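Local coordinates for DPSA (Streptomyces coelicolor, PDB 4CY9), which probably oxidises and stores iron inside a twelve-subunit shell and binds DNA, as a ferritin-like protein of the Dps family, at residues Thr37-Val46 with Tyr98-His108. Residues are numbered along the deposited sequence; the frame is centred on the assembly and turned at random. Where two conformers were deposited one is given.
Sequences TLKHVHWNVV and YSIGRADAIAH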
loop_
_atom_site.group_PDB
_atom_site.type_symbol
_atom_site.label_atom_id
_atom_site.label_comp_id
_atom_site.label_asym_id
_atom_site.label_seq_id
_atom_site.Cartn_x
_atom_site.Cartn_y
_atom_site.Cartn_z
ATOM N N THR A 37 25.622 18.329 3.748
ATOM C CA THR A 37 26.603 17.904 4.731
ATOM C C THR A 37 26.132 16.587 5.387
ATOM O O THR A 37 26.976 15.703 5.666
ATOM C CB THR A 37 26.749 18.988 5.840
ATOM O OG1 THR A 37 27.329 20.155 5.180
ATOM C CG2 THR A 37 27.666 18.540 7.002
ATOM N N LEU A 38 24.825 16.415 5.608
ATOM C CA LEU A 38 24.380 15.098 6.185
ATOM C C LEU A 38 24.684 13.974 5.174
ATOM O O LEU A 38 25.076 12.895 5.640
ATOM C CB LEU A 38 22.829 15.146 6.381
ATOM C CG LEU A 38 22.481 16.074 7.622
ATOM C CD1 LEU A 38 20.935 16.305 7.522
ATOM C CD2 LEU A 38 22.785 15.328 8.943
ATOM N N LYS A 39 24.494 14.205 3.871
ATOM C CA LYS A 39 24.804 13.112 2.935
ATOM C C LYS A 39 26.303 12.879 2.964
ATOM O O LYS A 39 26.750 11.726 2.913
ATOM C CB LYS A 39 24.404 13.463 1.513
ATOM C CG LYS A 39 22.875 13.175 1.174
ATOM C CD LYS A 39 22.773 11.590 1.276
ATOM C CE LYS A 39 21.545 11.063 0.621
ATOM N NZ LYS A 39 21.591 9.552 0.772
ATOM N N HIS A 40 27.091 13.937 3.009
ATOM C CA HIS A 40 28.569 13.730 3.143
ATOM C C HIS A 40 28.941 12.874 4.332
ATOM O O HIS A 40 29.815 11.982 4.216
ATOM C CB HIS A 40 29.210 15.169 3.227
ATOM C CG HIS A 40 30.689 15.146 3.461
ATOM N ND1 HIS A 40 31.606 15.125 2.430
ATOM C CD2 HIS A 40 31.418 15.073 4.655
ATOM C CE1 HIS A 40 32.856 15.084 2.957
ATOM N NE2 HIS A 40 32.754 15.042 4.309
ATOM N N VAL A 41 28.313 13.134 5.479
ATOM C CA VAL A 41 28.610 12.302 6.650
ATOM C C VAL A 41 28.152 10.871 6.359
ATOM O O VAL A 41 28.831 9.876 6.693
ATOM C CB VAL A 41 27.919 12.888 7.919
ATOM C CG1 VAL A 41 28.170 11.939 9.088
ATOM C CG2 VAL A 41 28.594 14.272 8.239
ATOM N N HIS A 42 26.934 10.684 5.861
ATOM C CA HIS A 42 26.406 9.347 5.553
ATOM C C HIS A 42 27.410 8.555 4.698
ATOM O O HIS A 42 27.601 7.356 4.911
ATOM C CB HIS A 42 25.095 9.599 4.826
ATOM C CG HIS A 42 24.398 8.394 4.272
ATOM N ND1 HIS A 42 23.544 7.638 5.020
ATOM C CD2 HIS A 42 24.206 8.012 2.936
ATOM C CE1 HIS A 42 22.943 6.670 4.280
ATOM N NE2 HIS A 42 23.368 6.910 2.946
ATOM N N TRP A 43 28.015 9.190 3.719
ATOM C CA TRP A 43 28.918 8.437 2.808
ATOM C C TRP A 43 30.250 8.159 3.414
ATOM O O TRP A 43 30.888 7.169 3.036
ATOM C CB TRP A 43 29.173 9.285 1.544
ATOM C CG TRP A 43 27.929 9.546 0.737
ATOM C CD1 TRP A 43 26.842 8.719 0.551
ATOM C CD2 TRP A 43 27.636 10.760 -0.005
ATOM N NE1 TRP A 43 25.890 9.326 -0.214
ATOM C CE2 TRP A 43 26.335 10.566 -0.609
ATOM C CE3 TRP A 43 28.342 11.965 -0.230
ATOM C CZ2 TRP A 43 25.700 11.540 -1.419
ATOM C CZ3 TRP A 43 27.725 12.926 -1.104
ATOM C CH2 TRP A 43 26.451 12.747 -1.699
ATOM N N ASN A 44 30.683 8.972 4.378
ATOM C CA ASN A 44 32.081 8.949 4.809
ATOM C C ASN A 44 32.269 8.564 6.278
ATOM O O ASN A 44 33.376 8.659 6.794
ATOM C CB ASN A 44 32.699 10.349 4.594
ATOM C CG ASN A 44 32.777 10.685 3.077
ATOM O OD1 ASN A 44 32.185 11.695 2.568
ATOM N ND2 ASN A 44 33.418 9.771 2.335
ATOM N N VAL A 45 31.252 8.017 6.936
ATOM C CA VAL A 45 31.422 7.433 8.256
ATOM C C VAL A 45 32.028 6.018 8.144
ATOM O O VAL A 45 31.655 5.294 7.226
ATOM C CB VAL A 45 30.027 7.263 9.003
ATOM C CG1 VAL A 45 29.616 8.577 9.625
ATOM C CG2 VAL A 45 28.885 6.716 8.105
ATOM N N VAL A 46 32.880 5.652 9.080
ATOM C CA VAL A 46 33.488 4.287 9.144
ATOM C C VAL A 46 33.487 3.826 10.599
ATOM O O VAL A 46 33.166 4.569 11.550
ATOM C CB VAL A 46 34.976 4.339 8.562
ATOM C CG1 VAL A 46 34.886 4.697 7.046
ATOM C CG2 VAL A 46 35.882 5.315 9.343
ATOM N N TYR A 98 31.739 22.111 6.321
ATOM C CA TYR A 98 32.020 20.983 7.268
ATOM C C TYR A 98 33.390 20.415 6.926
ATOM O O TYR A 98 33.713 20.224 5.762
ATOM C CB TYR A 98 30.958 19.899 6.980
ATOM C CG TYR A 98 31.001 18.759 7.949
ATOM C CD1 TYR A 98 30.481 18.911 9.251
ATOM C CD2 TYR A 98 31.542 17.523 7.507
ATOM C CE1 TYR A 98 30.482 17.817 10.117
ATOM C CE2 TYR A 98 31.534 16.394 8.344
ATOM C CZ TYR A 98 31.043 16.567 9.670
ATOM O OH TYR A 98 31.031 15.437 10.470
ATOM N N SER A 99 34.175 20.143 7.997
ATOM C CA SER A 99 35.649 19.970 7.786
ATOM C C SER A 99 36.097 18.521 7.957
ATOM O O SER A 99 37.313 18.271 7.844
ATOM C CB SER A 99 36.451 20.828 8.862
ATOM O OG SER A 99 36.081 20.402 10.173
ATOM N N ILE A 100 35.216 17.553 8.216
ATOM C CA ILE A 100 35.587 16.149 8.470
ATOM C C ILE A 100 35.448 15.346 7.162
ATOM O O ILE A 100 34.338 15.413 6.525
ATOM C CB ILE A 100 34.628 15.485 9.508
ATOM C CG1 ILE A 100 34.590 16.364 10.788
ATOM C CG2 ILE A 100 35.149 14.080 9.876
ATOM C CD1 ILE A 100 36.002 16.668 11.398
ATOM N N GLY A 101 36.506 14.610 6.750
ATOM C CA GLY A 101 36.309 13.719 5.549
ATOM C C GLY A 101 35.917 12.322 6.078
ATOM O O GLY A 101 34.862 12.114 6.752
ATOM N N ARG A 102 36.722 11.304 5.739
ATOM C CA ARG A 102 36.401 9.991 6.269
ATOM C C ARG A 102 36.754 9.975 7.761
ATOM O O ARG A 102 37.870 10.464 8.185
ATOM C CB ARG A 102 37.256 8.913 5.521
ATOM C CG ARG A 102 37.012 7.546 6.115
ATOM C CD ARG A 102 38.242 6.723 5.740
ATOM N NE ARG A 102 38.193 6.462 4.370
ATOM C CZ ARG A 102 39.086 6.789 3.396
ATOM N NH1 ARG A 102 40.164 7.564 3.483
ATOM N NH2 ARG A 102 38.806 6.320 2.194
ATOM N N ALA A 103 35.888 9.446 8.622
ATOM C CA ALA A 103 36.207 9.410 10.088
ATOM C C ALA A 103 35.282 8.475 10.759
ATOM O O ALA A 103 34.261 8.093 10.226
ATOM C CB ALA A 103 36.013 10.829 10.761
ATOM N N ASP A 104 35.651 8.099 11.989
ATOM C CA ASP A 104 34.761 7.212 12.678
ATOM C C ASP A 104 33.430 7.951 13.043
ATOM O O ASP A 104 33.305 9.136 13.096
ATOM C CB ASP A 104 35.414 6.642 13.935
ATOM C CG ASP A 104 35.092 7.440 15.165
ATOM O OD1 ASP A 104 35.437 8.625 15.204
ATOM O OD2 ASP A 104 34.310 6.944 16.029
ATOM N N ALA A 105 32.421 7.135 13.245
ATOM C CA ALA A 105 31.053 7.593 13.238
ATOM C C ALA A 105 30.890 8.448 14.399
ATOM O O ALA A 105 30.259 9.571 14.314
ATOM C CB ALA A 105 29.994 6.386 13.128
ATOM N N ILE A 106 31.515 8.130 15.498
ATOM C CA ILE A 106 31.503 8.968 16.602
ATOM C C ILE A 106 32.227 10.306 16.585
ATOM O O ILE A 106 31.631 11.274 17.087
ATOM C CB ILE A 106 31.562 8.185 18.003
ATOM N N ALA A 107 33.333 10.485 15.826
ATOM C CA ALA A 107 33.909 11.648 15.497
ATOM C C ALA A 107 32.972 12.575 14.595
ATOM O O ALA A 107 32.929 13.855 14.706
ATOM C CB ALA A 107 35.215 11.462 14.751
ATOM N N HIS A 108 32.362 11.957 13.598
ATOM C CA HIS A 108 31.417 12.757 12.766
ATOM C C HIS A 108 30.244 13.237 13.624
ATOM O O HIS A 108 29.764 14.383 13.417
ATOM C CB HIS A 108 30.843 11.896 11.668
ATOM C CG HIS A 108 31.698 11.881 10.452
ATOM N ND1 HIS A 108 31.848 13.010 9.685
ATOM C CD2 HIS A 108 32.372 10.808 9.756
ATOM C CE1 HIS A 108 32.658 12.764 8.603
ATOM N NE2 HIS A 108 32.986 11.410 8.636
HETATM O O HOH W 1 29.386 21.958 4.705
#
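The end of helix 14-44 and strand 45-46 form a buried contact with the loop and short strand that lead into helix 105-133. The two strands pair in parallel. A103 N bonds to N44 O at 3.2 Å. V46 N bonds to A103 O at 3.0 Å. A105 N adds a weak bond to V46 O. With CG anti to the backbone N (chi1 176°), the H40 ring points at the loop, and NE2 donates to I100 O at 2.7 Å, close to the ring plane and in the carbonyl plane. ND1 bonds to G84 of a second subunit. A leucine here would probably leave I100 O without its donor and break this link to the neighbouring subunit. In this four-helix bundle of the ferritin-like fold, the long connection between the second and third helices returns past the end of the first. T37 lays CG2 over one face of the Y98 ring, 3.9 Å from its centroid, a CH-pi contact. V41 CG2 comes in obliquely, 3.6 Å from Y98 CE2. Y98 OH and H108 ND1 share a hydrogen bond of 2.7 Å. This bond and weak ones from NE2 to N44 O and G101 O hold the H108 ring at both nitrogens. V41 CG1 packs against H108 CB, and V45 CG1 meets H108 CD2 obliquely at 3.5 Å. R102 packs CG against V46 CG1, bends at chi3, and forms a salt bridge from NE to E160 of a third subunit.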